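Local coordinates for protein (thiaminase I) (Bacillus subtilis, PDB 3THI) that probably degrades thiamin by transferring its pyrimidine group to a nucleophile, with release of the thiazole, at residues Ala44-Asp49 with Ala66-Pro71. Numbering follows the deposited sequence.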
loop_
_atom_site.group_PDB
_atom_site.type_symbol
_atom_site.label_atom_id
_atom_site.label_comp_id
_atom_site.label_asym_id
_atom_site.label_seq_id
_atom_site.Cartn_x
_atom_site.Cartn_y
_atom_site.Cartn_z
ATOM N N ALA A 44 12.146 -11.477 -0.177
ATOM C CA ALA A 44 12.228 -12.868 -0.614
ATOM C C ALA A 44 11.473 -13.191 -1.897
ATOM O O ALA A 44 10.440 -12.594 -2.212
ATOM C CB ALA A 44 11.763 -13.801 0.499
ATOM N N ASP A 45 12.020 -14.137 -2.646
ATOM C CA ASP A 45 11.376 -14.596 -3.860
ATOM C C ASP A 45 10.474 -15.764 -3.436
ATOM O O ASP A 45 10.622 -16.318 -2.340
ATOM C CB ASP A 45 12.414 -15.037 -4.888
ATOM C CG ASP A 45 13.180 -13.868 -5.488
ATOM O OD1 ASP A 45 12.644 -12.729 -5.555
ATOM O OD2 ASP A 45 14.328 -14.104 -5.918
ATOM N N PRO A 46 9.490 -16.120 -4.274
ATOM C CA PRO A 46 8.585 -17.219 -3.932
ATOM C C PRO A 46 9.269 -18.570 -3.769
ATOM O O PRO A 46 9.991 -19.011 -4.666
ATOM C CB PRO A 46 7.641 -17.253 -5.131
ATOM C CG PRO A 46 7.625 -15.828 -5.587
ATOM C CD PRO A 46 9.088 -15.489 -5.538
ATOM N N PRO A 47 9.119 -19.205 -2.586
ATOM C CA PRO A 47 9.732 -20.521 -2.366
ATOM C C PRO A 47 8.998 -21.525 -3.268
ATOM O O PRO A 47 7.799 -21.383 -3.516
ATOM C CB PRO A 47 9.428 -20.794 -0.881
ATOM C CG PRO A 47 9.390 -19.432 -0.279
ATOM C CD PRO A 47 8.604 -18.652 -1.321
ATOM N N ASP A 48 9.714 -22.524 -3.770
ATOM C CA ASP A 48 9.119 -23.534 -4.638
ATOM C C ASP A 48 7.865 -24.194 -4.053
ATOM O O ASP A 48 6.948 -24.571 -4.793
ATOM C CB ASP A 48 10.148 -24.624 -4.961
ATOM C CG ASP A 48 11.251 -24.148 -5.897
ATOM O OD1 ASP A 48 11.528 -22.927 -5.965
ATOM O OD2 ASP A 48 11.848 -25.024 -6.558
ATOM N N ASP A 49 7.826 -24.333 -2.732
ATOM C CA ASP A 49 6.688 -24.971 -2.077
ATOM C C ASP A 49 5.591 -24.039 -1.546
ATOM O O ASP A 49 4.668 -24.480 -0.866
ATOM C CB ASP A 49 7.159 -25.978 -1.013
ATOM C CG ASP A 49 8.081 -25.368 0.034
ATOM O OD1 ASP A 49 8.379 -24.152 -0.016
ATOM O OD2 ASP A 49 8.518 -26.130 0.923
ATOM N N ALA A 66 10.890 -13.878 -14.135
ATOM C CA ALA A 66 11.723 -14.948 -13.598
ATOM C C ALA A 66 11.042 -16.317 -13.692
ATOM O O ALA A 66 11.650 -17.339 -13.362
ATOM C CB ALA A 66 12.116 -14.648 -12.163
ATOM N N GLY A 67 9.784 -16.327 -14.131
ATOM C CA GLY A 67 9.045 -17.576 -14.281
ATOM C C GLY A 67 8.518 -18.194 -12.992
ATOM O O GLY A 67 8.269 -19.400 -12.931
ATOM N N TYR A 68 8.314 -17.355 -11.980
ATOM C CA TYR A 68 7.821 -17.774 -10.667
ATOM C C TYR A 68 6.303 -17.924 -10.573
ATOM O O TYR A 68 5.797 -18.723 -9.786
ATOM C CB TYR A 68 8.225 -16.739 -9.614
ATOM C CG TYR A 68 9.641 -16.832 -9.144
ATOM C CD1 TYR A 68 10.122 -18.001 -8.580
ATOM C CD2 TYR A 68 10.493 -15.738 -9.223
ATOM C CE1 TYR A 68 11.420 -18.084 -8.099
ATOM C CE2 TYR A 68 11.799 -15.808 -8.746
ATOM C CZ TYR A 68 12.253 -16.984 -8.184
ATOM O OH TYR A 68 13.537 -17.073 -7.704
ATOM N N LEU A 69 5.589 -17.130 -11.364
ATOM C CA LEU A 69 4.138 -17.100 -11.310
ATOM C C LEU A 69 3.377 -17.843 -12.383
ATOM O O LEU A 69 3.884 -18.086 -13.475
ATOM C CB LEU A 69 3.665 -15.650 -11.268
ATOM C CG LEU A 69 4.379 -14.740 -10.266
ATOM C CD1 LEU A 69 3.706 -13.374 -10.270
ATOM C CD2 LEU A 69 4.366 -15.349 -8.854
ATOM N N LEU A 70 2.160 -18.242 -12.013
ATOM C CA LEU A 70 1.255 -18.952 -12.895
ATOM C C LEU A 70 0.183 -17.940 -13.300
ATOM O O LEU A 70 -0.521 -17.401 -12.451
ATOM C CB LEU A 70 0.628 -20.147 -12.164
ATOM C CG LEU A 70 -0.102 -21.133 -13.078
ATOM C CD1 LEU A 70 0.905 -21.799 -14.014
ATOM C CD2 LEU A 70 -0.851 -22.167 -12.237
ATOM N N PRO A 71 0.052 -17.663 -14.609
ATOM C CA PRO A 71 -0.952 -16.694 -15.068
ATOM C C PRO A 71 -2.397 -17.128 -14.880
ATOM O O PRO A 71 -2.711 -18.327 -14.840
ATOM C CB PRO A 71 -0.607 -16.519 -16.544
ATOM C CG PRO A 71 -0.092 -17.894 -16.925
ATOM C CD PRO A 71 0.788 -18.251 -15.745
#
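One face of the Tyr68 ring is covered by Pro46, whose CD stands 3.9 Å from the ring centroid and only 12° off the normal, a CH-pi contact of proline on tyrosine. Asp45 CB comes in obliquely near the phenol end, 3.8 Å from Tyr68 CZ, and Pro46 O lies 3.8 Å from Tyr68 CE1. In this periplasmic-binding-protein-like fold, the contact joins the loop between strands 33-36 and 52-56 to the turn where helix 60-65 ends. That helix closes in a Schellman motif at Gly67, one residue before Tyr68, whose backbone hydrogen-bonds to that of Ser270. With CG anti to the carbonyl carbon (chi1 -79°), the tyrosine ring reaches across to the proline at about a right angle. Phe63 and Trp39 also pack on Pro46. A serine in place of Tyr68 would probably cost Pro46 CD its CH-pi partner and open a gap beside Asp45. The carboxylate of Asp45, tilted 41° from the ring plane, spends OD1 on a salt bridge with Arg347, while its other oxygen, OD2, lies 3.6 Å from Tyr68 OH, too long for a hydrogen bond.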